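Local coordinates for calcium uptake protein 2, mitochondrial (Homo sapiens, PDB 6AGH) that probably senses calcium through EF-hands and, as a dimer, helps control calcium entry into mitochondria through the mitochondrial calcium uniporter, at residues R136-L141 / T174-F179; Y101-F106 / K140-I145; I73-S78 / G94-I99; L37-E42 / K66-K71. All coordinates share one frame; numbering follows the deposited sequence.

Contact 1: residues R136-L141 / T174-F179; sequences REFFKL and TLQMRF
Phe138 and Phe179 meet as a T-shaped aromatic pair, and they show how two helices whose axes stay 11.7 Å apart can still be joined by large side chains. The CD2 edge of Phe179 is directed at one face of Phe138, off-centre toward the rim of that ring. The ring centroids are 5.6 Å apart and the planes stand at 79°. Phe138 spans the gap because its CG is anti to the backbone N (chi1 172°), which carries the ring out from helix 135-147.

Apolar packing adds to this pair. Phe138 CZ lies 4.0 Å from Leu175 CB, the two side chains crossing at about a right angle, while Gln176 CG approaches the ring of Phe138 at its edge.

The polar element is the amide of Gln176, carried on an extended chain to the edge of Phe139, with ring and amide planes steeply inclined. It makes no hydrogen bond to 136-141; instead NE2 makes a weak hydrogen bond to Glu103 OE1 of helix 101-112.

The helices run more antiparallel than parallel, at 139°. By sequence, helix 135-147 is the exiting helix of a canonical EF-hand, with helix 116-125, which covers Leu141, as its entering partner. Phe106 of helix 101-112 adds another edge-to-face contact to Phe138, and Phe196 of helix 190-212 does the same for Phe179.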
loop_
_atom_site.group_PDB
_atom_site.type_symbol
_atom_site.label_atom_id
_atom_site.label_comp_id
_atom_site.label_asym_id
_atom_site.label_seq_id
_atom_site.Cartn_x
_atom_site.Cartn_y
_atom_site.Cartn_z
ATOM N N ARG A 136 1.892 29.399 -4.940
ATOM C CA ARG A 136 2.345 29.535 -3.560
ATOM C C ARG A 136 2.322 28.199 -2.821
ATOM O O ARG A 136 3.296 27.852 -2.137
ATOM C CB ARG A 136 1.512 30.593 -2.840
ATOM C CG ARG A 136 1.616 31.959 -3.506
ATOM C CD ARG A 136 1.816 33.078 -2.497
ATOM N NE ARG A 136 1.136 34.303 -2.912
ATOM C CZ ARG A 136 0.838 35.310 -2.097
ATOM N NH1 ARG A 136 1.159 35.245 -0.813
ATOM N NH2 ARG A 136 0.217 36.383 -2.568
ATOM N N GLU A 137 1.242 27.420 -2.958
ATOM C CA GLU A 137 1.224 26.118 -2.299
ATOM C C GLU A 137 2.201 25.126 -2.919
ATOM O O GLU A 137 2.563 24.149 -2.259
ATOM C CB GLU A 137 -0.178 25.509 -2.307
ATOM C CG GLU A 137 -1.205 26.301 -1.525
ATOM C CD GLU A 137 -2.048 27.163 -2.424
ATOM O OE1 GLU A 137 -2.729 26.583 -3.289
ATOM O OE2 GLU A 137 -2.020 28.405 -2.279
ATOM N N PHE A 138 2.615 25.339 -4.170
ATOM C CA PHE A 138 3.706 24.552 -4.738
ATOM C C PHE A 138 5.018 24.887 -4.032
ATOM O O PHE A 138 5.779 23.984 -3.646
ATOM C CB PHE A 138 3.755 24.805 -6.254
ATOM C CG PHE A 138 4.949 24.217 -6.969
ATOM C CD1 PHE A 138 5.221 22.861 -6.903
ATOM C CD2 PHE A 138 5.731 25.010 -7.799
ATOM C CE1 PHE A 138 6.299 22.319 -7.587
ATOM C CE2 PHE A 138 6.807 24.476 -8.492
ATOM C CZ PHE A 138 7.093 23.128 -8.383
ATOM N N PHE A 139 5.239 26.180 -3.756
ATOM C CA PHE A 139 6.365 26.579 -2.913
ATOM C C PHE A 139 6.309 25.892 -1.554
ATOM O O PHE A 139 7.316 25.348 -1.078
ATOM C CB PHE A 139 6.380 28.097 -2.720
ATOM C CG PHE A 139 6.700 28.870 -3.956
ATOM C CD1 PHE A 139 7.406 28.285 -4.992
ATOM C CD2 PHE A 139 6.320 30.194 -4.070
ATOM C CE1 PHE A 139 7.709 29.003 -6.124
ATOM C CE2 PHE A 139 6.621 30.916 -5.196
ATOM C CZ PHE A 139 7.319 30.323 -6.224
ATOM N N LYS A 140 5.133 25.908 -0.912
ATOM C CA LYS A 140 5.024 25.311 0.416
ATOM C C LYS A 140 5.177 23.790 0.367
ATOM O O LYS A 140 5.712 23.196 1.307
ATOM C CB LYS A 140 3.702 25.710 1.074
ATOM C CG LYS A 140 3.278 27.180 0.896
ATOM C CD LYS A 140 4.418 28.195 0.996
ATOM C CE LYS A 140 3.853 29.611 1.057
ATOM N NZ LYS A 140 3.684 30.098 -0.341
ATOM N N LEU A 141 4.747 23.144 -0.719
ATOM C CA LEU A 141 5.026 21.719 -0.872
ATOM C C LEU A 141 6.527 21.451 -0.906
ATOM O O LEU A 141 7.000 20.474 -0.304
ATOM C CB LEU A 141 4.353 21.176 -2.137
ATOM C CG LEU A 141 4.340 19.659 -2.319
ATOM C CD1 LEU A 141 4.031 18.973 -1.004
ATOM C CD2 LEU A 141 3.329 19.268 -3.388
ATOM N N THR A 174 11.891 26.723 -14.343
ATOM C CA THR A 174 11.230 25.944 -15.385
ATOM C C THR A 174 9.925 25.346 -14.881
ATOM O O THR A 174 8.911 25.376 -15.587
ATOM C CB THR A 174 12.158 24.842 -15.894
ATOM O OG1 THR A 174 13.380 25.421 -16.365
ATOM C CG2 THR A 174 11.494 24.066 -17.021
ATOM N N LEU A 175 9.930 24.787 -13.670
ATOM C CA LEU A 175 8.728 24.137 -13.157
ATOM C C LEU A 175 7.612 25.147 -12.910
ATOM O O LEU A 175 6.434 24.843 -13.133
ATOM C CB LEU A 175 9.048 23.362 -11.879
ATOM C CG LEU A 175 9.980 22.160 -12.053
ATOM C CD1 LEU A 175 10.180 21.438 -10.726
ATOM C CD2 LEU A 175 9.453 21.215 -13.123
ATOM N N GLN A 176 7.958 26.346 -12.437
ATOM C CA GLN A 176 6.944 27.378 -12.242
ATOM C C GLN A 176 6.317 27.799 -13.568
ATOM O O GLN A 176 5.092 27.942 -13.665
ATOM C CB GLN A 176 7.554 28.580 -11.522
ATOM C CG GLN A 176 8.052 28.265 -10.118
ATOM C CD GLN A 176 8.819 29.416 -9.496
ATOM O OE1 GLN A 176 8.574 30.581 -9.808
ATOM N NE2 GLN A 176 9.757 29.093 -8.612
ATOM N N MET A 177 7.138 27.988 -14.606
ATOM C CA MET A 177 6.603 28.367 -15.913
ATOM C C MET A 177 5.834 27.226 -16.564
ATOM O O MET A 177 4.944 27.471 -17.387
ATOM C CB MET A 177 7.720 28.801 -16.861
ATOM C CG MET A 177 8.398 30.119 -16.586
ATOM S SD MET A 177 9.522 30.490 -17.955
ATOM C CE MET A 177 10.840 31.373 -17.129
ATOM N N ARG A 178 6.199 25.980 -16.257
ATOM C CA ARG A 178 5.574 24.825 -16.892
ATOM C C ARG A 178 4.236 24.483 -16.250
ATOM O O ARG A 178 3.225 24.327 -16.947
ATOM C CB ARG A 178 6.526 23.633 -16.827
ATOM C CG ARG A 178 5.845 22.287 -16.901
ATOM C CD ARG A 178 5.366 21.981 -18.303
ATOM N NE ARG A 178 5.596 20.583 -18.649
ATOM C CZ ARG A 178 4.751 19.841 -19.354
ATOM N NH1 ARG A 178 3.612 20.362 -19.788
ATOM N NH2 ARG A 178 5.043 18.577 -19.625
ATOM N N PHE A 179 4.203 24.395 -14.921
ATOM C CA PHE A 179 2.958 24.092 -14.228
ATOM C C PHE A 179 2.053 25.315 -14.217
ATOM O O PHE A 179 0.874 25.225 -14.572
ATOM C CB PHE A 179 3.233 23.631 -12.798
ATOM C CG PHE A 179 4.054 22.392 -12.715
ATOM C CD1 PHE A 179 4.034 21.469 -13.745
ATOM C CD2 PHE A 179 4.851 22.152 -11.612
ATOM C CE1 PHE A 179 4.794 20.329 -13.679
ATOM C CE2 PHE A 179 5.614 21.012 -11.537
ATOM C CZ PHE A 179 5.587 20.098 -12.573
#

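Contact 2: residues Y101-F106 / K140-I145; sequences YTEYLF and KLQKII
Thr102 donates its hydroxyl hydrogen to the side-chain carbonyl of Gln142, and around this bond the two helices come closest, with CA atoms 5.6 Å apart. The OG1 to OE1 distance between Thr102 and Gln142 is 2.8 Å, and the donor sits nearly along the C=O axis, at an angle of 163°. Gln142 reaches over as an extended chain, crossing Thr102 at about a right angle. The methylene CG of Glu103 packs on the same amide, 3.4 Å from Gln142 OE1, with the carboxylate and amide planes turned 64° apart.

Farther along, the helices diverge at 73° and the packing is looser and mostly apolar. Phe106 CD1 is 4.3 Å from Ile145 CD1, and Leu141 CD2 comes up to the edge of the same ring. Ile145 CG2 also lies near the carbonyl oxygen of Leu105. On the solvent side, Lys143 points away from helix 101-112 and is exposed. The second subunit packs on Leu141 through its Met278 and on Ile144 through its Gln277.

The contact therefore pairs one directional bond with less specific apolar packing: the hydroxyl satisfies the amide oxygen of a buried glutamine and sets the direction of its carbonyl, whereas the apolar part has no such directionality.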
loop_
_atom_site.group_PDB
_atom_site.type_symbol
_atom_site.label_atom_id
_atom_site.label_comp_id
_atom_site.label_asym_id
_atom_site.label_seq_id
_atom_site.Cartn_x
_atom_site.Cartn_y
_atom_site.Cartn_z
ATOM N N TYR A 101 17.134 24.334 -5.811
ATOM C CA TYR A 101 17.457 23.174 -4.988
ATOM C C TYR A 101 16.197 22.476 -4.479
ATOM O O TYR A 101 16.081 21.246 -4.575
ATOM C CB TYR A 101 18.353 23.604 -3.825
ATOM C CG TYR A 101 18.583 22.524 -2.801
ATOM C CD1 TYR A 101 19.321 21.393 -3.117
ATOM C CD2 TYR A 101 18.078 22.643 -1.513
ATOM C CE1 TYR A 101 19.538 20.403 -2.185
ATOM C CE2 TYR A 101 18.294 21.658 -0.571
ATOM C CZ TYR A 101 19.026 20.541 -0.913
ATOM O OH TYR A 101 19.242 19.557 0.021
ATOM N N THR A 102 15.236 23.246 -3.954
ATOM C CA THR A 102 13.967 22.666 -3.515
ATOM C C THR A 102 13.256 21.945 -4.655
ATOM O O THR A 102 12.675 20.874 -4.450
ATOM C CB THR A 102 13.065 23.746 -2.920
ATOM O OG1 THR A 102 13.059 24.897 -3.772
ATOM C CG2 THR A 102 13.571 24.152 -1.543
ATOM N N GLU A 103 13.269 22.526 -5.858
ATOM C CA GLU A 103 12.673 21.833 -6.995
ATOM C C GLU A 103 13.448 20.574 -7.354
ATOM O O GLU A 103 12.872 19.633 -7.910
ATOM C CB GLU A 103 12.578 22.759 -8.208
ATOM C CG GLU A 103 11.860 24.064 -7.942
ATOM C CD GLU A 103 11.666 24.881 -9.200
ATOM O OE1 GLU A 103 10.855 25.831 -9.175
ATOM O OE2 GLU A 103 12.325 24.578 -10.215
ATOM N N TYR A 104 14.740 20.528 -7.029
ATOM C CA TYR A 104 15.533 19.339 -7.322
ATOM C C TYR A 104 15.217 18.213 -6.343
ATOM O O TYR A 104 15.124 17.047 -6.745
ATOM C CB TYR A 104 17.021 19.695 -7.305
ATOM C CG TYR A 104 17.961 18.545 -7.016
ATOM C CD1 TYR A 104 18.328 17.652 -8.014
ATOM C CD2 TYR A 104 18.504 18.370 -5.748
ATOM C CE1 TYR A 104 19.198 16.609 -7.754
ATOM C CE2 TYR A 104 19.373 17.331 -5.479
ATOM C CZ TYR A 104 19.716 16.454 -6.485
ATOM O OH TYR A 104 20.582 15.419 -6.217
ATOM N N LEU A 105 15.030 18.541 -5.062
ATOM C CA LEU A 105 14.542 17.536 -4.121
ATOM C C LEU A 105 13.129 17.097 -4.483
ATOM O O LEU A 105 12.781 15.918 -4.349
ATOM C CB LEU A 105 14.575 18.082 -2.693
ATOM C CG LEU A 105 15.893 18.632 -2.153
ATOM C CD1 LEU A 105 15.677 19.249 -0.776
ATOM C CD2 LEU A 105 16.952 17.542 -2.099
ATOM N N PHE A 106 12.302 18.044 -4.929
ATOM C CA PHE A 106 10.958 17.739 -5.407
ATOM C C PHE A 106 10.993 16.695 -6.522
ATOM O O PHE A 106 10.328 15.651 -6.439
ATOM C CB PHE A 106 10.302 19.042 -5.869
ATOM C CG PHE A 106 8.946 18.873 -6.477
ATOM C CD1 PHE A 106 7.826 18.752 -5.675
ATOM C CD2 PHE A 106 8.784 18.885 -7.851
ATOM C CE1 PHE A 106 6.574 18.614 -6.230
ATOM C CE2 PHE A 106 7.534 18.748 -8.414
ATOM C CZ PHE A 106 6.429 18.615 -7.601
ATOM N N LYS A 140 5.133 25.908 -0.912
ATOM C CA LYS A 140 5.024 25.311 0.416
ATOM C C LYS A 140 5.177 23.790 0.367
ATOM O O LYS A 140 5.712 23.196 1.307
ATOM C CB LYS A 140 3.702 25.710 1.074
ATOM C CG LYS A 140 3.278 27.180 0.896
ATOM C CD LYS A 140 4.418 28.195 0.996
ATOM C CE LYS A 140 3.853 29.611 1.057
ATOM N NZ LYS A 140 3.684 30.098 -0.341
ATOM N N LEU A 141 4.747 23.144 -0.719
ATOM C CA LEU A 141 5.026 21.719 -0.872
ATOM C C LEU A 141 6.527 21.451 -0.906
ATOM O O LEU A 141 7.000 20.474 -0.304
ATOM C CB LEU A 141 4.353 21.176 -2.137
ATOM C CG LEU A 141 4.340 19.659 -2.319
ATOM C CD1 LEU A 141 4.031 18.973 -1.004
ATOM C CD2 LEU A 141 3.329 19.268 -3.388
ATOM N N GLN A 142 7.300 22.308 -1.596
ATOM C CA GLN A 142 8.747 22.070 -1.633
ATOM C C GLN A 142 9.422 22.447 -0.324
ATOM O O GLN A 142 10.541 22.005 -0.052
ATOM C CB GLN A 142 9.428 22.855 -2.745
ATOM C CG GLN A 142 8.683 22.968 -4.046
ATOM C CD GLN A 142 9.269 24.060 -4.923
ATOM O OE1 GLN A 142 10.459 24.386 -4.810
ATOM N NE2 GLN A 142 8.447 24.618 -5.816
ATOM N N LYS A 143 8.829 23.354 0.443
ATOM C CA LYS A 143 9.365 23.609 1.772
ATOM C C LYS A 143 9.131 22.413 2.679
ATOM O O LYS A 143 10.024 22.023 3.442
ATOM C CB LYS A 143 8.768 24.890 2.369
ATOM C CG LYS A 143 9.022 26.135 1.530
ATOM C CD LYS A 143 8.751 27.396 2.344
ATOM C CE LYS A 143 8.642 28.641 1.468
ATOM N NZ LYS A 143 9.513 29.746 1.982
ATOM N N ILE A 144 7.950 21.797 2.590
ATOM C CA ILE A 144 7.645 20.652 3.444
ATOM C C ILE A 144 8.529 19.465 3.081
ATOM O O ILE A 144 9.115 18.818 3.957
ATOM C CB ILE A 144 6.152 20.288 3.357
ATOM C CG1 ILE A 144 5.283 21.485 3.747
ATOM C CG2 ILE A 144 5.837 19.081 4.234
ATOM C CD1 ILE A 144 3.818 21.316 3.404
ATOM N N ILE A 145 8.645 19.163 1.784
ATOM C CA ILE A 145 9.552 18.094 1.375
ATOM C C ILE A 145 10.997 18.471 1.685
ATOM O O ILE A 145 11.815 17.606 2.029
ATOM C CB ILE A 145 9.351 17.778 -0.121
ATOM C CG1 ILE A 145 8.064 16.982 -0.332
ATOM C CG2 ILE A 145 10.533 17.006 -0.687
ATOM C CD1 ILE A 145 7.472 17.146 -1.713
#

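Contact 3: residues I73-S78 / G94-I99; sequences IEDTLS and GDKGLI
Lys96 lies along the side of helix 70-81 next to Asp75, and its extended chain can be followed atom by atom. CB rests on the backbone, 3.2 Å from Asp75 O. CG remains near that oxygen and is also 4.0 Å from Asp75 CB, and CD is still 3.9 Å from Asp75 O. CE then passes the carboxylate, 4.1 Å from Asp75 OD1. The terminal NZ stops short of a salt bridge, 4.9 Å from Asp75 OD1, and Ser78 OG is likewise too distant for a bond. The opposite charges may attract, but what binds this side chain to the helix is mainly its aliphatic length.

Deeper in, Gly97 brings the loop against the helix, its CA 4.1 Å from that of Thr76. Thr76 CG2 and OG1 pack on Gly97 CA. Leu98 crosses Thr76 at about a right angle, its CG 3.5 Å from Thr76 OG1, a hydroxyl hydrogen-bonded to Asp72 O within its own helix. Leu98 CD1 continues to Ile73 CG2. Across the segments there is no hydrogen bond; the backbone N of Leu98 is instead taken by Thr174 OG1.

Lying between helices 89-93 and 101-112, the loop resembles the middle of an EF-hand loop, with Gly97 and Ile99 at the usual glycine and hydrophobic positions, consistent with a degenerate helix-loop-helix packed on helix 70-81.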
loop_
_atom_site.group_PDB
_atom_site.type_symbol
_atom_site.label_atom_id
_atom_site.label_comp_id
_atom_site.label_asym_id
_atom_site.label_seq_id
_atom_site.Cartn_x
_atom_site.Cartn_y
_atom_site.Cartn_z
ATOM N N ILE A 73 17.513 33.550 -18.396
ATOM C CA ILE A 73 16.088 33.482 -18.086
ATOM C C ILE A 73 15.273 33.487 -19.375
ATOM O O ILE A 73 14.325 32.698 -19.526
ATOM C CB ILE A 73 15.656 34.595 -17.111
ATOM C CG1 ILE A 73 16.148 35.962 -17.576
ATOM C CG2 ILE A 73 16.148 34.271 -15.692
ATOM C CD1 ILE A 73 15.147 37.050 -17.353
ATOM N N GLU A 74 15.624 34.360 -20.334
ATOM C CA GLU A 74 14.905 34.319 -21.607
ATOM C C GLU A 74 15.070 32.963 -22.297
ATOM O O GLU A 74 14.140 32.479 -22.959
ATOM C CB GLU A 74 15.386 35.446 -22.519
ATOM N N ASP A 75 16.233 32.321 -22.130
ATOM C CA ASP A 75 16.407 30.955 -22.619
ATOM C C ASP A 75 15.506 29.973 -21.882
ATOM O O ASP A 75 14.999 29.022 -22.490
ATOM C CB ASP A 75 17.869 30.530 -22.484
ATOM C CG ASP A 75 18.710 30.944 -23.676
ATOM O OD1 ASP A 75 18.133 31.381 -24.694
ATOM O OD2 ASP A 75 19.952 30.831 -23.595
ATOM N N THR A 76 15.283 30.195 -20.584
ATOM C CA THR A 76 14.351 29.358 -19.836
ATOM C C THR A 76 12.952 29.458 -20.425
ATOM O O THR A 76 12.226 28.459 -20.503
ATOM C CB THR A 76 14.338 29.765 -18.361
ATOM O OG1 THR A 76 15.664 29.683 -17.827
ATOM C CG2 THR A 76 13.421 28.849 -17.561
ATOM N N LEU A 77 12.553 30.664 -20.833
ATOM C CA LEU A 77 11.244 30.831 -21.458
ATOM C C LEU A 77 11.186 30.111 -22.801
ATOM O O LEU A 77 10.288 29.294 -23.044
ATOM C CB LEU A 77 10.937 32.319 -21.633
ATOM C CG LEU A 77 9.477 32.790 -21.513
ATOM C CD1 LEU A 77 9.410 34.308 -21.709
ATOM C CD2 LEU A 77 8.434 32.047 -22.416
ATOM N N SER A 78 12.167 30.372 -23.671
ATOM C CA SER A 78 12.151 29.797 -25.014
ATOM C C SER A 78 12.169 28.269 -24.988
ATOM O O SER A 78 11.442 27.622 -25.752
ATOM C CB SER A 78 13.342 30.337 -25.812
ATOM O OG SER A 78 13.387 29.817 -27.131
ATOM N N GLY A 94 17.349 20.681 -22.888
ATOM C CA GLY A 94 18.788 20.840 -22.999
ATOM C C GLY A 94 19.316 21.737 -21.901
ATOM O O GLY A 94 19.150 21.462 -20.706
ATOM N N ASP A 95 19.958 22.834 -22.298
ATOM C CA ASP A 95 20.510 23.798 -21.356
ATOM C C ASP A 95 19.592 24.988 -21.091
ATOM O O ASP A 95 19.967 25.882 -20.325
ATOM C CB ASP A 95 21.883 24.284 -21.829
ATOM C CG ASP A 95 22.986 23.287 -21.516
ATOM O OD1 ASP A 95 23.144 22.935 -20.325
ATOM O OD2 ASP A 95 23.699 22.864 -22.451
ATOM N N LYS A 96 18.412 25.030 -21.706
ATOM C CA LYS A 96 17.488 26.155 -21.560
ATOM C C LYS A 96 16.489 25.836 -20.455
ATOM O O LYS A 96 15.415 25.287 -20.697
ATOM C CB LYS A 96 16.786 26.450 -22.878
ATOM C CG LYS A 96 17.713 26.854 -24.007
ATOM C CD LYS A 96 16.933 27.041 -25.302
ATOM C CE LYS A 96 17.798 27.634 -26.409
ATOM N NZ LYS A 96 17.076 27.683 -27.716
ATOM N N GLY A 97 16.848 26.185 -19.225
ATOM C CA GLY A 97 15.969 25.963 -18.093
ATOM C C GLY A 97 16.712 26.169 -16.794
ATOM O O GLY A 97 17.944 26.216 -16.751
ATOM N N LEU A 98 15.932 26.289 -15.718
ATOM C CA LEU A 98 16.494 26.396 -14.379
ATOM C C LEU A 98 15.708 25.545 -13.398
ATOM O O LEU A 98 14.498 25.356 -13.537
ATOM C CB LEU A 98 16.495 27.841 -13.871
ATOM C CG LEU A 98 17.163 28.913 -14.722
ATOM C CD1 LEU A 98 16.628 30.287 -14.350
ATOM C CD2 LEU A 98 18.647 28.841 -14.497
ATOM N N ILE A 99 16.419 25.044 -12.390
ATOM C CA ILE A 99 15.858 24.184 -11.355
ATOM C C ILE A 99 16.531 24.579 -10.048
ATOM O O ILE A 99 17.747 24.406 -9.901
ATOM C CB ILE A 99 16.068 22.690 -11.644
ATOM C CG1 ILE A 99 15.119 22.224 -12.750
ATOM C CG2 ILE A 99 15.857 21.860 -10.382
ATOM C CD1 ILE A 99 15.688 21.119 -13.611
#

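Contact 4: residues L37-E42 / K66-K71; sequences LEHEGE and KKLTKK
Leu68 N donates to Glu38 O at 2.7 Å, with an N-H...O angle of 150°. Toward the same strand Glu38 also offers its own N to Lys66 O, but this bond is weak, 3.3 Å long and bent to 129°. The two carbonyls also receive CA-H...O contacts, Leu37 CA to Lys66 O and Lys67 CA to Glu38 O.

Charged groups facing each other across the segments are paired less well. The bent side chain of Glu38 lies beside Lys67, both pointing the same way, but its OE2 remains 4.7 Å from Lys67 NZ, too far for a salt bridge. Lys66 NZ has a long, weak ion pair with Asp72, whose carboxylate also receives a weak bond from the N-cap residue Thr69. Glu42 has a salt-bridge partner in Lys28.

Apolar contacts add to this: Leu37 lies beside the methylenes of Lys66 and its CD1 meets Leu68 CD1 at 4.0 Å, while His39 CB packs on Leu68 CB.

Strand 37-39 is the middle of a small mixed sheet, with antiparallel 42-44 beyond a type I' turn and parallel 66-67 on its other flank. The latter runs almost at once into helix 70-81, while Leu98, from the loop before helix 101-112, packs against Leu37 and Leu68.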
loop_
_atom_site.group_PDB
_atom_site.type_symbol
_atom_site.label_atom_id
_atom_site.label_comp_id
_atom_site.label_asym_id
_atom_site.label_seq_id
_atom_site.Cartn_x
_atom_site.Cartn_y
_atom_site.Cartn_z
ATOM N N LEU A 37 24.804 26.891 -12.619
ATOM C CA LEU A 37 24.509 28.309 -12.505
ATOM C C LEU A 37 24.505 28.737 -11.044
ATOM O O LEU A 37 24.391 27.917 -10.128
ATOM C CB LEU A 37 23.173 28.662 -13.174
ATOM C CG LEU A 37 23.120 28.384 -14.680
ATOM C CD1 LEU A 37 21.991 29.147 -15.334
ATOM C CD2 LEU A 37 24.432 28.747 -15.343
ATOM N N GLU A 38 24.684 30.043 -10.850
ATOM C CA GLU A 38 24.665 30.714 -9.556
ATOM C C GLU A 38 24.149 32.116 -9.683
ATOM O O GLU A 38 24.342 32.747 -10.665
ATOM C CB GLU A 38 26.024 30.726 -8.910
ATOM C CG GLU A 38 26.134 31.629 -7.707
ATOM C CD GLU A 38 26.973 32.867 -7.973
ATOM O OE1 GLU A 38 28.026 32.733 -8.608
ATOM O OE2 GLU A 38 26.611 33.973 -7.536
ATOM N N HIS A 39 23.443 32.570 -8.675
ATOM C CA HIS A 39 22.936 33.917 -8.639
ATOM C C HIS A 39 22.592 34.362 -7.249
ATOM O O HIS A 39 21.679 33.856 -6.659
ATOM C CB HIS A 39 21.734 34.063 -9.527
ATOM C CG HIS A 39 21.015 35.364 -9.370
ATOM N ND1 HIS A 39 20.429 35.725 -8.189
ATOM C CD2 HIS A 39 20.762 36.364 -10.239
ATOM C CE1 HIS A 39 19.851 36.898 -8.336
ATOM N NE2 HIS A 39 20.030 37.303 -9.573
ATOM N N GLU A 40 23.277 35.359 -6.763
ATOM C CA GLU A 40 22.994 35.885 -5.465
ATOM C C GLU A 40 23.382 34.909 -4.438
ATOM O O GLU A 40 23.015 35.070 -3.318
ATOM C CB GLU A 40 21.525 36.183 -5.300
ATOM C CG GLU A 40 20.967 37.281 -6.193
ATOM C CD GLU A 40 21.654 38.632 -6.039
ATOM O OE1 GLU A 40 21.974 39.014 -4.899
ATOM O OE2 GLU A 40 21.854 39.331 -7.048
ATOM N N GLY A 41 24.157 33.914 -4.797
ATOM C CA GLY A 41 24.573 32.923 -3.836
ATOM C C GLY A 41 23.799 31.626 -3.737
ATOM O O GLY A 41 24.161 30.780 -2.943
ATOM N N GLU A 42 22.751 31.450 -4.522
ATOM C CA GLU A 42 22.051 30.189 -4.509
ATOM C C GLU A 42 22.178 29.622 -5.905
ATOM O O GLU A 42 21.829 30.237 -6.866
ATOM C CB GLU A 42 20.621 30.300 -3.995
ATOM C CG GLU A 42 20.503 30.244 -2.468
ATOM C CD GLU A 42 20.665 28.852 -1.842
ATOM O OE1 GLU A 42 20.070 27.893 -2.335
ATOM O OE2 GLU A 42 21.367 28.699 -0.826
ATOM N N LYS A 66 29.324 29.570 -13.756
ATOM C CA LYS A 66 29.037 30.908 -14.252
ATOM C C LYS A 66 27.782 31.459 -13.585
ATOM O O LYS A 66 26.883 30.713 -13.190
ATOM C CB LYS A 66 28.873 30.904 -15.774
ATOM C CG LYS A 66 27.578 30.286 -16.278
ATOM C CD LYS A 66 27.310 30.686 -17.724
ATOM C CE LYS A 66 26.153 29.899 -18.318
ATOM N NZ LYS A 66 25.760 30.411 -19.661
ATOM N N LYS A 67 27.732 32.780 -13.451
ATOM C CA LYS A 67 26.612 33.431 -12.790
ATOM C C LYS A 67 25.460 33.659 -13.761
ATOM O O LYS A 67 25.653 33.799 -14.971
ATOM C CB LYS A 67 27.037 34.752 -12.144
ATOM C CG LYS A 67 27.995 34.651 -10.971
ATOM C CD LYS A 67 28.348 36.047 -10.445
ATOM C CE LYS A 67 29.296 36.001 -9.241
ATOM N NZ LYS A 67 29.670 37.355 -8.732
ATOM N N LEU A 68 24.247 33.680 -13.210
ATOM C CA LEU A 68 23.041 33.764 -14.021
ATOM C C LEU A 68 22.873 35.151 -14.630
ATOM O O LEU A 68 23.130 36.173 -13.988
ATOM C CB LEU A 68 21.818 33.402 -13.175
ATOM C CG LEU A 68 20.402 33.606 -13.722
ATOM C CD1 LEU A 68 20.104 32.650 -14.863
ATOM C CD2 LEU A 68 19.394 33.418 -12.593
ATOM N N THR A 69 22.431 35.171 -15.888
ATOM C CA THR A 69 22.231 36.379 -16.674
ATOM C C THR A 69 20.808 36.386 -17.214
ATOM O O THR A 69 20.062 35.412 -17.079
ATOM C CB THR A 69 23.230 36.468 -17.838
ATOM O OG1 THR A 69 22.872 35.513 -18.843
ATOM C CG2 THR A 69 24.646 36.184 -17.360
ATOM N N LYS A 70 20.435 37.498 -17.854
ATOM C CA LYS A 70 19.072 37.647 -18.359
ATOM C C LYS A 70 18.861 36.904 -19.676
ATOM O O LYS A 70 17.719 36.553 -20.024
ATOM C CB LYS A 70 18.734 39.131 -18.512
ATOM C CG LYS A 70 19.082 39.986 -17.286
ATOM C CD LYS A 70 18.609 39.345 -15.984
ATOM C CE LYS A 70 19.542 39.687 -14.827
ATOM N NZ LYS A 70 19.658 38.571 -13.842
ATOM N N LYS A 71 19.941 36.640 -20.412
ATOM C CA LYS A 71 19.815 35.757 -21.562
ATOM C C LYS A 71 19.473 34.337 -21.122
ATOM O O LYS A 71 18.834 33.590 -21.873
ATOM C CB LYS A 71 21.106 35.788 -22.378
ATOM C CG LYS A 71 21.091 34.962 -23.654
ATOM C CD LYS A 71 22.399 35.113 -24.392
ATOM C CE LYS A 71 22.367 34.263 -25.643
ATOM N NZ LYS A 71 23.623 34.360 -26.424
#

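Overall arrangement
From the N terminus, contact 4 comes first, returning the chain to strand 37-39 after 23 residues. Contact 3 follows on helix 70-81 and closes the shortest excursion, 15 residues. Contact 2 opens a few residues later on helix 101-112 and spans the canonical EF-hand loop, and contact 1 begins on the helix where contact 2 ends, the two sharing Lys140 and Leu141. None encloses another; they follow in series, with the last two overlapping on helix 135-147. Side chains nevertheless join them in space: Leu98 connects contacts 3 and 4, Thr174 links contact 1 back to contact 3, and Phe106 and Phe138 join contacts 1 and 2, whose centres are about 9 Å apart.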